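Local coordinates for protein L-serine ammonia-lyase (PDB 5C3U) that binds pyridoxal-5'-phosphate as a member of the pyridoxal-phosphate-dependent enzyme family, with its pocket set in an alpha/beta fold built on two sheets, at residues 256-261 and 282-287; 201-206 and 292-297; 95-100 and 136-141; 71-76 and 83-88. All coordinates share one frame; numbering follows the deposited sequence. Where two conformers were deposited one is given.

Contact 1 (256-261 and 282-287); sequences FAVSDA and AGAALS
V258, the last residue of strand 253-258, lays both methyls against helix 280-290, where A284 and S287, one turn apart, receive them. The apolar part of the contact is a single methyl pair: V258 CG2 lies 4.0 Å from A284 CB. At chi1 -54° CG2 sits between the backbone N and the carbonyl carbon, on the side of A284, and CG1 stands anti to the carbonyl carbon, near S287.

In the fold, strand 253-258 is an outermost strand of the six-stranded mixed sheet, and helix 280-290 packs on one face of that sheet; A284 also reaches V205 on the neighbouring strand 202-207. Just past V258 the chain turns at S259, the N-cap of helix 260-274, whose OG accepts a hydrogen bond from M262 N. M262 and A266 of that helix also touch S287.

The second kind of approach sets carbon against a hydroxyl. S287 OG nestles in the fork of the valine, 3.4 Å from V258 CG1 and 3.7 Å from V258 CG2, without any hydrogen bond across the segments. A buried hydroxyl can face methyl groups in this way when its own helix takes up its proton, and S287 illustrates the case: OG, placed between its backbone N and carbonyl carbon, folds back along the helix and donates to A284 O at 2.8 Å. The donor approaches that carbonyl at a C=O...donor angle of 130° and lies 30° out of its plane.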
loop_
_atom_site.group_PDB
_atom_site.type_symbol
_atom_site.label_atom_id
_atom_site.label_comp_id
_atom_site.label_asym_id
_atom_site.label_seq_id
_atom_site.Cartn_x
_atom_site.Cartn_y
_atom_site.Cartn_z
ATOM N N PHE A 256 -6.048 7.169 11.700
ATOM C CA PHE A 256 -5.652 6.512 12.926
ATOM C C PHE A 256 -4.175 6.136 12.850
ATOM O O PHE A 256 -3.660 5.821 11.780
ATOM C CB PHE A 256 -6.526 5.280 13.161
ATOM C CG PHE A 256 -6.534 4.805 14.584
ATOM C CD1 PHE A 256 -7.346 5.428 15.538
ATOM C CD2 PHE A 256 -5.733 3.744 14.976
ATOM C CE1 PHE A 256 -7.353 4.992 16.858
ATOM C CE2 PHE A 256 -5.735 3.302 16.292
ATOM C CZ PHE A 256 -6.539 3.928 17.235
ATOM N N ALA A 257 -3.478 6.209 13.972
ATOM C CA ALA A 257 -2.061 5.860 13.978
ATOM C C ALA A 257 -1.788 4.794 15.017
ATOM O O ALA A 257 -2.324 4.859 16.112
ATOM C CB ALA A 257 -1.205 7.088 14.244
ATOM N N VAL A 258 -0.983 3.796 14.643
ATOM C CA VAL A 258 -0.539 2.731 15.542
ATOM C C VAL A 258 0.994 2.765 15.715
ATOM O O VAL A 258 1.705 3.397 14.928
ATOM C CB VAL A 258 -0.979 1.335 15.031
ATOM C CG1 VAL A 258 -2.484 1.273 14.777
ATOM C CG2 VAL A 258 -0.196 0.929 13.780
ATOM N N SER A 259 1.516 2.099 16.743
ATOM C CA SER A 259 2.959 2.087 16.972
ATOM C C SER A 259 3.635 1.017 16.101
ATOM O O SER A 259 2.973 0.113 15.599
ATOM C CB SER A 259 3.261 1.757 18.430
ATOM O OG SER A 259 2.761 0.459 18.739
ATOM N N ASP A 260 4.947 1.128 15.971
ATOM C CA ASP A 260 5.741 0.079 15.295
ATOM C C ASP A 260 5.563 -1.266 15.986
ATOM O O ASP A 260 5.512 -2.303 15.312
ATOM C CB ASP A 260 7.205 0.491 15.222
ATOM C CG ASP A 260 7.507 1.369 14.006
ATOM O OD1 ASP A 260 6.564 1.777 13.285
ATOM O OD2 ASP A 260 8.703 1.653 13.757
ATOM N N ALA A 261 5.462 -1.262 17.319
ATOM C CA ALA A 261 5.272 -2.503 18.070
ATOM C C ALA A 261 3.944 -3.178 17.719
ATOM O O ALA A 261 3.893 -4.396 17.569
ATOM C CB ALA A 261 5.399 -2.285 19.579
ATOM N N ALA A 282 1.310 -3.383 5.898
ATOM C CA ALA A 282 0.038 -4.109 5.953
ATOM C C ALA A 282 -0.265 -4.471 7.387
ATOM O O ALA A 282 -1.431 -4.506 7.809
ATOM C CB ALA A 282 0.146 -5.383 5.109
ATOM N N GLY A 283 0.790 -4.741 8.151
ATOM C CA GLY A 283 0.660 -5.076 9.555
ATOM C C GLY A 283 -0.040 -3.941 10.312
ATOM O O GLY A 283 -0.807 -4.203 11.228
ATOM N N ALA A 284 0.225 -2.695 9.925
ATOM C CA ALA A 284 -0.457 -1.546 10.560
ATOM C C ALA A 284 -1.988 -1.665 10.467
ATOM O O ALA A 284 -2.684 -1.423 11.450
ATOM C CB ALA A 284 0.025 -0.223 9.982
ATOM N N ALA A 285 -2.505 -2.030 9.294
ATOM C CA ALA A 285 -3.953 -2.172 9.129
ATOM C C ALA A 285 -4.501 -3.365 9.909
ATOM O O ALA A 285 -5.525 -3.251 10.572
ATOM C CB ALA A 285 -4.331 -2.278 7.663
ATOM N N LEU A 286 -3.797 -4.494 9.845
ATOM C CA LEU A 286 -4.193 -5.691 10.591
ATOM C C LEU A 286 -4.208 -5.471 12.108
ATOM O O LEU A 286 -4.989 -6.111 12.836
ATOM C CB LEU A 286 -3.234 -6.853 10.239
ATOM C CG LEU A 286 -3.417 -7.486 8.854
ATOM C CD1 LEU A 286 -2.214 -8.303 8.398
ATOM C CD2 LEU A 286 -4.647 -8.385 8.842
ATOM N N SER A 287 -3.359 -4.560 12.578
ATOM C CA SER A 287 -3.213 -4.337 14.017
ATOM C C SER A 287 -4.491 -3.803 14.665
ATOM O O SER A 287 -4.740 -4.067 15.844
ATOM C CB SER A 287 -1.991 -3.451 14.338
ATOM O OG SER A 287 -2.267 -2.078 14.182
#

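Contact 2 (201-206 and 292-297); sequences PVIAVE and HLIRDI
Where an inner strand of the six-stranded mixed sheet meets the short helix 293-297 that follows helix 280-290, I203 is touched by I294 and I297. The strand residue extends a single atom into the contact, its CD1, and both helix residues approach that atom. I203 CD1 is modelled 3.3 Å from I294 CD1, closer than methyl groups normally stand, so the exact spacing is doubtful; I297 CG2 is a looser touch, 4.3 Å from I203 CD1.

The two delta methyls touch where the side chains cross obliquely. In I294 the CG1 arm runs anti to the backbone N (chi1 -171°), and this brings CD1 in toward the sheet although the residue's CB does not head that way. I203 has chi2 149°, about 30° from staggered, with CD1 directed at the helix.

H292, with positive phi, is the residue at which the chain leaves helix 280-290 before the short helix begins. L288 on that preceding helix touches both I203 and I297, so these two share a neighbour; L34 and L301 lie against I294.

Chemically, everything that meets between the two segments is aliphatic carbon, with no hydrogen bond to dictate an exact alignment. Such an interface is non-directional and depends on how the shapes of the side chains fit.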
loop_
_atom_site.group_PDB
_atom_site.type_symbol
_atom_site.label_atom_id
_atom_site.label_comp_id
_atom_site.label_asym_id
_atom_site.label_seq_id
_atom_site.Cartn_x
_atom_site.Cartn_y
_atom_site.Cartn_z
ATOM N N PRO A 201 -17.192 4.106 5.815
ATOM C CA PRO A 201 -16.014 4.751 6.411
ATOM C C PRO A 201 -14.741 4.048 5.975
ATOM O O PRO A 201 -14.731 2.824 5.840
ATOM C CB PRO A 201 -16.185 4.529 7.924
ATOM C CG PRO A 201 -17.567 3.998 8.117
ATOM C CD PRO A 201 -18.002 3.393 6.818
ATOM N N VAL A 202 -13.697 4.825 5.731
ATOM C CA VAL A 202 -12.379 4.265 5.495
ATOM C C VAL A 202 -11.543 4.639 6.712
ATOM O O VAL A 202 -11.471 5.810 7.090
ATOM C CB VAL A 202 -11.728 4.798 4.191
ATOM C CG1 VAL A 202 -10.343 4.201 4.012
ATOM C CG2 VAL A 202 -12.606 4.494 2.985
ATOM N N ILE A 203 -10.955 3.636 7.362
ATOM C CA ILE A 203 -10.044 3.901 8.435
ATOM C C ILE A 203 -8.663 3.935 7.804
ATOM O O ILE A 203 -8.175 2.918 7.273
ATOM C CB ILE A 203 -10.203 2.870 9.571
ATOM C CG1 ILE A 203 -11.637 2.967 10.084
ATOM C CG2 ILE A 203 -9.217 3.156 10.699
ATOM C CD1 ILE A 203 -12.190 1.669 10.600
ATOM N N ALA A 204 -8.062 5.121 7.847
ATOM C CA ALA A 204 -6.786 5.394 7.188
ATOM C C ALA A 204 -5.687 5.226 8.221
ATOM O O ALA A 204 -5.525 6.072 9.081
ATOM C CB ALA A 204 -6.770 6.812 6.619
ATOM N N VAL A 205 -4.892 4.154 8.114
ATOM C CA VAL A 205 -3.948 3.822 9.176
ATOM C C VAL A 205 -2.498 4.154 8.804
ATOM O O VAL A 205 -2.049 3.853 7.713
ATOM C CB VAL A 205 -4.085 2.345 9.638
ATOM C CG1 VAL A 205 -3.995 1.386 8.457
ATOM C CG2 VAL A 205 -3.032 2.005 10.689
ATOM N N GLU A 206 -1.781 4.766 9.741
ATOM C CA GLU A 206 -0.367 5.096 9.607
ATOM C C GLU A 206 0.312 4.631 10.895
ATOM O O GLU A 206 -0.361 4.185 11.828
ATOM C CB GLU A 206 -0.195 6.632 9.466
ATOM C CG GLU A 206 -0.596 7.210 8.107
ATOM C CD GLU A 206 -0.526 8.737 8.058
ATOM O OE1 GLU A 206 -1.186 9.399 8.902
ATOM O OE2 GLU A 206 0.188 9.278 7.173
ATOM N N HIS A 292 -8.055 -5.183 18.794
ATOM C CA HIS A 292 -9.453 -4.844 19.101
ATOM C C HIS A 292 -9.698 -3.348 19.072
ATOM O O HIS A 292 -10.811 -2.885 19.352
ATOM C CB HIS A 292 -9.905 -5.439 20.454
ATOM C CG HIS A 292 -9.983 -6.953 20.485
ATOM N ND1 HIS A 292 -9.131 -7.748 19.805
ATOM C CD2 HIS A 292 -10.839 -7.809 21.189
ATOM C CE1 HIS A 292 -9.438 -9.039 20.035
ATOM N NE2 HIS A 292 -10.482 -9.076 20.883
ATOM N N LEU A 293 -8.681 -2.568 18.705
ATOM C CA LEU A 293 -8.868 -1.114 18.619
ATOM C C LEU A 293 -9.967 -0.726 17.633
ATOM O O LEU A 293 -10.587 0.334 17.784
ATOM C CB LEU A 293 -7.558 -0.387 18.305
ATOM C CG LEU A 293 -6.682 -0.161 19.539
ATOM C CD1 LEU A 293 -5.286 0.302 19.163
ATOM C CD2 LEU A 293 -7.329 0.850 20.477
ATOM N N ILE A 294 -10.237 -1.593 16.654
ATOM C CA ILE A 294 -11.349 -1.377 15.711
ATOM C C ILE A 294 -12.690 -1.166 16.455
ATOM O O ILE A 294 -13.519 -0.351 16.038
ATOM C CB ILE A 294 -11.424 -2.475 14.601
ATOM C CG1 ILE A 294 -12.443 -2.115 13.509
ATOM C CG2 ILE A 294 -11.728 -3.852 15.166
ATOM C CD1 ILE A 294 -12.014 -0.969 12.633
ATOM N N ARG A 295 -12.869 -1.864 17.577
ATOM C CA ARG A 295 -14.093 -1.738 18.383
ATOM C C ARG A 295 -14.221 -0.383 19.092
ATOM O O ARG A 295 -15.334 0.093 19.334
ATOM C CB ARG A 295 -14.207 -2.890 19.385
ATOM C CG ARG A 295 -14.460 -4.251 18.747
ATOM C CD ARG A 295 -15.301 -5.149 19.646
ATOM N NE ARG A 295 -16.642 -4.593 19.807
ATOM C CZ ARG A 295 -17.718 -4.991 19.136
ATOM N NH1 ARG A 295 -18.881 -4.395 19.349
ATOM N NH2 ARG A 295 -17.642 -5.983 18.260
ATOM N N ASP A 296 -13.088 0.230 19.428
ATOM C CA ASP A 296 -13.072 1.573 20.025
ATOM C C ASP A 296 -13.375 2.657 18.981
ATOM O O ASP A 296 -13.981 3.687 19.292
ATOM C CB ASP A 296 -11.729 1.840 20.715
ATOM N N ILE A 297 -12.965 2.409 17.739
ATOM C CA ILE A 297 -13.230 3.321 16.622
ATOM C C ILE A 297 -14.681 3.202 16.139
ATOM O O ILE A 297 -15.334 4.210 15.860
ATOM C CB ILE A 297 -12.241 3.064 15.453
ATOM C CG1 ILE A 297 -10.804 3.356 15.907
ATOM C CG2 ILE A 297 -12.608 3.901 14.231
ATOM C CD1 ILE A 297 -9.724 2.783 15.006
#

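Contact 3 (95-100 and 136-141); sequences EAIIVV and LVRRNG
L136 reaches strand 95-100 through one methyl, CD1, which is placed between two alternate residues of the strand: 3.8 Å from V99 CG2 and 4.0 Å from I97 CG2. The leucine is in an extended form, its CG anti to the carbonyl carbon (chi1 -57°) and its CD1 arm carried straight onward by chi2, so that the methyl arrives at the end of a stretched chain. It runs at roughly a right angle to V99 and more obliquely to I97.

I97 divides its branches between two partners. While CG2 serves the leucine, CD1 at the end of the other branch lies 3.9 Å from R138 NH1, the arginine chain crossing the isoleucine nearly at a right angle. Bends at chi2 and chi3 of R138 bring NH1 to this methyl, and Q72 is a further neighbour of the arginine. The carboxylate of E95 is too distant for a salt bridge, with E95 OE1 5.2 Å from R138 NH2, although opposite charges at that range could still attract weakly.

R138 opens a type I beta turn that runs to G141, closed by G141 N to R138 O at 2.9 Å, and the turn feeds strand 141-143. Passing from strand 118-121 through helix 126-134 to strand 141-143, the chain travels from one edge of the four-stranded parallel sheet to the other, and L136 and R138 line a face of it: the crossover connection of an open alpha/beta fold.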
loop_
_atom_site.group_PDB
_atom_site.type_symbol
_atom_site.label_atom_id
_atom_site.label_comp_id
_atom_site.label_asym_id
_atom_site.label_seq_id
_atom_site.Cartn_x
_atom_site.Cartn_y
_atom_site.Cartn_z
ATOM N N GLU A 95 12.302 -0.781 -21.413
ATOM C CA GLU A 95 13.446 -0.581 -20.508
ATOM C C GLU A 95 13.055 -0.004 -19.142
ATOM O O GLU A 95 12.224 0.902 -19.051
ATOM C CB GLU A 95 14.444 0.368 -21.174
ATOM C CG GLU A 95 15.899 0.165 -20.810
ATOM C CD GLU A 95 16.806 0.341 -22.019
ATOM O OE1 GLU A 95 16.685 1.369 -22.724
ATOM O OE2 GLU A 95 17.628 -0.564 -22.281
ATOM N N ALA A 96 13.670 -0.505 -18.077
ATOM C CA ALA A 96 13.441 0.089 -16.747
ATOM C C ALA A 96 14.783 0.371 -16.081
ATOM O O ALA A 96 15.728 -0.443 -16.162
ATOM C CB ALA A 96 12.584 -0.816 -15.873
ATOM N N ILE A 97 14.878 1.553 -15.489
ATOM C CA ILE A 97 16.039 1.963 -14.716
ATOM C C ILE A 97 15.549 2.085 -13.267
ATOM O O ILE A 97 14.701 2.938 -12.953
ATOM C CB ILE A 97 16.609 3.329 -15.214
ATOM C CG1 ILE A 97 17.061 3.228 -16.679
ATOM C CG2 ILE A 97 17.730 3.819 -14.300
ATOM C CD1 ILE A 97 16.863 4.512 -17.463
ATOM N N ILE A 98 16.106 1.259 -12.393
ATOM C CA ILE A 98 15.605 1.159 -11.035
ATOM C C ILE A 98 16.703 1.512 -10.023
ATOM O O ILE A 98 17.788 0.954 -10.093
ATOM C CB ILE A 98 15.062 -0.269 -10.753
ATOM C CG1 ILE A 98 13.875 -0.597 -11.674
ATOM C CG2 ILE A 98 14.707 -0.428 -9.277
ATOM C CD1 ILE A 98 12.709 0.376 -11.599
ATOM N N VAL A 99 16.423 2.441 -9.109
ATOM C CA VAL A 99 17.379 2.751 -8.031
ATOM C C VAL A 99 16.843 2.246 -6.680
ATOM O O VAL A 99 15.677 2.508 -6.303
ATOM C CB VAL A 99 17.674 4.275 -7.948
ATOM C CG1 VAL A 99 18.735 4.585 -6.891
ATOM C CG2 VAL A 99 18.129 4.793 -9.307
ATOM N N VAL A 100 17.705 1.572 -5.924
ATOM C CA VAL A 100 17.323 1.120 -4.576
ATOM C C VAL A 100 18.443 1.536 -3.604
ATOM O O VAL A 100 19.571 1.770 -4.061
ATOM C CB VAL A 100 17.074 -0.395 -4.540
ATOM C CG1 VAL A 100 16.037 -0.823 -5.603
ATOM C CG2 VAL A 100 18.376 -1.164 -4.721
ATOM N N LEU A 136 17.915 10.818 -13.174
ATOM C CA LEU A 136 18.323 9.896 -14.245
ATOM C C LEU A 136 17.367 9.887 -15.421
ATOM O O LEU A 136 17.553 9.128 -16.381
ATOM C CB LEU A 136 18.445 8.469 -13.708
ATOM C CG LEU A 136 19.394 8.264 -12.529
ATOM C CD1 LEU A 136 19.545 6.772 -12.254
ATOM C CD2 LEU A 136 20.747 8.895 -12.835
ATOM N N VAL A 137 16.329 10.703 -15.334
ATOM C CA VAL A 137 15.292 10.713 -16.331
ATOM C C VAL A 137 15.747 11.543 -17.535
ATOM O O VAL A 137 15.961 12.752 -17.427
ATOM C CB VAL A 137 13.970 11.295 -15.805
ATOM C CG1 VAL A 137 12.918 11.261 -16.904
ATOM C CG2 VAL A 137 13.475 10.541 -14.559
ATOM N N ARG A 138 15.873 10.875 -18.671
ATOM C CA ARG A 138 16.303 11.514 -19.916
ATOM C C ARG A 138 15.105 11.851 -20.815
ATOM O O ARG A 138 13.957 11.682 -20.400
ATOM C CB ARG A 138 17.324 10.608 -20.611
ATOM C CG ARG A 138 18.662 10.545 -19.874
ATOM C CD ARG A 138 19.163 9.116 -19.702
ATOM N NE ARG A 138 18.622 8.222 -20.724
ATOM C CZ ARG A 138 18.768 6.902 -20.745
ATOM N NH1 ARG A 138 19.456 6.271 -19.802
ATOM N NH2 ARG A 138 18.212 6.212 -21.726
ATOM N N ARG A 139 15.366 12.357 -22.026
ATOM C CA ARG A 139 14.308 12.862 -22.914
ATOM C C ARG A 139 13.110 11.917 -23.159
ATOM O O ARG A 139 11.979 12.378 -23.325
ATOM C CB ARG A 139 14.913 13.360 -24.242
ATOM C CG ARG A 139 15.519 12.272 -25.125
ATOM C CD ARG A 139 16.211 12.853 -26.361
ATOM N NE ARG A 139 17.419 13.591 -25.994
ATOM C CZ ARG A 139 18.081 14.424 -26.793
ATOM N NH1 ARG A 139 17.665 14.653 -28.032
ATOM N NH2 ARG A 139 19.160 15.040 -26.336
ATOM N N ASN A 140 13.341 10.610 -23.188
ATOM C CA ASN A 140 12.234 9.666 -23.394
ATOM C C ASN A 140 12.035 8.773 -22.167
ATOM O O ASN A 140 11.518 7.649 -22.259
ATOM C CB ASN A 140 12.460 8.823 -24.656
ATOM C CG ASN A 140 11.155 8.392 -25.325
ATOM O OD1 ASN A 140 10.130 9.063 -25.218
ATOM N ND2 ASN A 140 11.197 7.268 -26.029
ATOM N N GLY A 141 12.477 9.268 -21.016
ATOM C CA GLY A 141 12.284 8.538 -19.768
ATOM C C GLY A 141 11.043 9.035 -19.072
ATOM O O GLY A 141 10.643 10.181 -19.244
#

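Contact 4 (71-76 and 83-88)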
loop_
_atom_site.group_PDB
_atom_site.type_symbol
_atom_site.label_atom_id
_atom_site.label_comp_id
_atom_site.label_asym_id
_atom_site.label_seq_id
_atom_site.Cartn_x
_atom_site.Cartn_y
_atom_site.Cartn_z
ATOM N N ILE A 71 10.329 3.971 -24.621
ATOM C CA ILE A 71 10.519 4.744 -23.400
ATOM C C ILE A 71 11.374 3.976 -22.405
ATOM O O ILE A 71 11.662 2.790 -22.590
ATOM C CB ILE A 71 9.173 5.091 -22.742
ATOM C CG1 ILE A 71 8.359 3.801 -22.486
ATOM C CG2 ILE A 71 8.428 6.105 -23.600
ATOM C CD1 ILE A 71 7.177 3.991 -21.558
ATOM N N GLN A 72 11.805 4.669 -21.356
ATOM C CA GLN A 72 12.442 4.010 -20.227
ATOM C C GLN A 72 11.597 4.353 -19.029
ATOM O O GLN A 72 11.262 5.526 -18.845
ATOM C CB GLN A 72 13.868 4.526 -19.993
ATOM C CG GLN A 72 14.823 4.336 -21.163
ATOM C CD GLN A 72 14.824 5.528 -22.102
ATOM O OE1 GLN A 72 14.779 6.676 -21.661
ATOM N NE2 GLN A 72 14.868 5.261 -23.407
ATOM N N PHE A 73 11.226 3.359 -18.217
ATOM C CA PHE A 73 10.613 3.716 -16.939
ATOM C C PHE A 73 11.740 3.930 -15.936
ATOM O O PHE A 73 12.704 3.197 -15.946
ATOM C CB PHE A 73 9.696 2.603 -16.423
ATOM C CG PHE A 73 8.381 2.490 -17.149
ATOM C CD1 PHE A 73 7.460 3.537 -17.119
ATOM C CD2 PHE A 73 8.025 1.320 -17.783
ATOM C CE1 PHE A 73 6.229 3.424 -17.763
ATOM C CE2 PHE A 73 6.792 1.200 -18.433
ATOM C CZ PHE A 73 5.903 2.260 -18.428
ATOM N N VAL A 74 11.619 4.940 -15.085
ATOM C CA VAL A 74 12.653 5.225 -14.087
ATOM C C VAL A 74 11.943 5.251 -12.740
ATOM O O VAL A 74 10.885 5.882 -12.597
ATOM C CB VAL A 74 13.338 6.593 -14.363
ATOM C CG1 VAL A 74 14.392 6.903 -13.299
ATOM C CG2 VAL A 74 13.961 6.600 -15.765
ATOM N N CYS A 75 12.507 4.578 -11.743
ATOM C CA CYS A 75 11.863 4.557 -10.439
ATOM C C CYS A 75 12.841 4.312 -9.310
ATOM O O CYS A 75 13.675 3.413 -9.404
ATOM C CB CYS A 75 10.749 3.496 -10.413
ATOM S SG CYS A 75 9.657 3.639 -8.978
ATOM N N GLY A 76 12.717 5.118 -8.259
ATOM C CA GLY A 76 13.402 4.872 -6.980
ATOM C C GLY A 76 12.457 5.001 -5.773
ATOM O O GLY A 76 12.923 5.099 -4.630
ATOM N N LEU A 83 9.469 -2.791 -7.515
ATOM C CA LEU A 83 9.182 -4.179 -7.949
ATOM C C LEU A 83 8.061 -4.227 -9.007
ATOM O O LEU A 83 8.120 -5.024 -9.960
ATOM C CB LEU A 83 8.853 -5.064 -6.744
ATOM C CG LEU A 83 10.086 -5.371 -5.892
ATOM C CD1 LEU A 83 9.658 -5.868 -4.511
ATOM C CD2 LEU A 83 10.919 -6.439 -6.598
ATOM N N ALA A 84 7.027 -3.400 -8.817
ATOM C CA ALA A 84 5.899 -3.332 -9.728
ATOM C C ALA A 84 6.357 -2.770 -11.065
ATOM O O ALA A 84 5.989 -3.300 -12.117
ATOM C CB ALA A 84 4.771 -2.470 -9.151
ATOM N N VAL A 85 7.180 -1.728 -11.024
ATOM C CA VAL A 85 7.698 -1.118 -12.264
ATOM C C VAL A 85 8.543 -2.163 -13.022
ATOM O O VAL A 85 8.393 -2.327 -14.245
ATOM C CB VAL A 85 8.502 0.151 -11.971
ATOM C CG1 VAL A 85 9.227 0.661 -13.222
ATOM C CG2 VAL A 85 7.551 1.236 -11.454
ATOM N N SER A 86 9.424 -2.854 -12.295
ATOM C CA SER A 86 10.291 -3.896 -12.914
ATOM C C SER A 86 9.455 -4.971 -13.612
ATOM O O SER A 86 9.696 -5.321 -14.793
ATOM C CB SER A 86 11.249 -4.479 -11.860
ATOM O OG SER A 86 12.193 -5.368 -12.430
ATOM N N TYR A 87 8.447 -5.469 -12.904
ATOM C CA TYR A 87 7.522 -6.446 -13.463
ATOM C C TYR A 87 6.789 -5.925 -14.697
ATOM O O TYR A 87 6.736 -6.603 -15.717
ATOM C CB TYR A 87 6.533 -6.922 -12.408
ATOM C CG TYR A 87 5.499 -7.847 -12.965
ATOM C CD1 TYR A 87 4.292 -7.356 -13.442
ATOM C CD2 TYR A 87 5.751 -9.216 -13.080
ATOM C CE1 TYR A 87 3.331 -8.201 -13.967
ATOM C CE2 TYR A 87 4.795 -10.070 -13.626
ATOM C CZ TYR A 87 3.595 -9.562 -14.061
ATOM O OH TYR A 87 2.632 -10.383 -14.602
ATOM N N CYS A 88 6.215 -4.724 -14.608
ATOM C CA CYS A 88 5.461 -4.147 -15.744
ATOM C C CYS A 88 6.360 -3.907 -16.962
ATOM O O CYS A 88 5.943 -4.109 -18.097
ATOM C CB CYS A 88 4.781 -2.817 -15.333
ATOM S SG CYS A 88 3.453 -3.061 -14.124
#
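V85 of helix 79-92 packs against F73 and C75 of strand 72-75, the opening strand and the helix of a beta-alpha-beta unit that strand 95-100 completes. Side chains two apart on a strand point to the same face, and here a single helical valine bridges such a pair.

From its backbone the valine heads toward the strand. Its CB stands back from both partners and acts as the branching point, leaving the touching to the two methyls. One of them, CG1, is anti to the backbone N (chi1 171°) and comes to 3.8 Å from F73 CB; it therefore meets the root of the phenylalanine, with the ring lying obliquely beyond. The other, CG2, is anti to the carbonyl carbon and settles against the cysteine, 4.0 Å from C75 SG and 4.1 Å from C75 CB, alongside the bond between those two atoms.

All three residues are buried, and no hydrogen bond joins the segments, so strand and helix are held together here by aliphatic and sulfur surfaces. I98 on strand 95-100 also touches both V85 and C75, which ties the third element of the unit into the same layer, and helix 52-67 adds I56 against V85 and C60 and A63 against F73. One face of the F73 ring is met by I71 CD1, from just before the strand, 3.8 Å above the plane and displaced toward the rim.

How the contacts relate
The contacts fall into two pairs, one on each side of the chain's centre. In contacts 1 and 2 the strands are neighbours in the six-stranded sheet, joined by probable hydrogen bonds F256 N to A204 O and V258 N to E206 O, both 2.9 Å, and contact 1 is nested within the loop that contact 2 closes. Contacts 3 and 4, centres 8 Å apart, share the four-stranded sheet, where I97 N and F73 O probably bond at 2.8 Å. Between the pairs, the centres of contacts 1 and 4 lie about 28 Å apart. Bound pyridoxal-5'-phosphate is approached from both sides: the A284 side chain is about 8 Å from it, that of C75 about 11 Å.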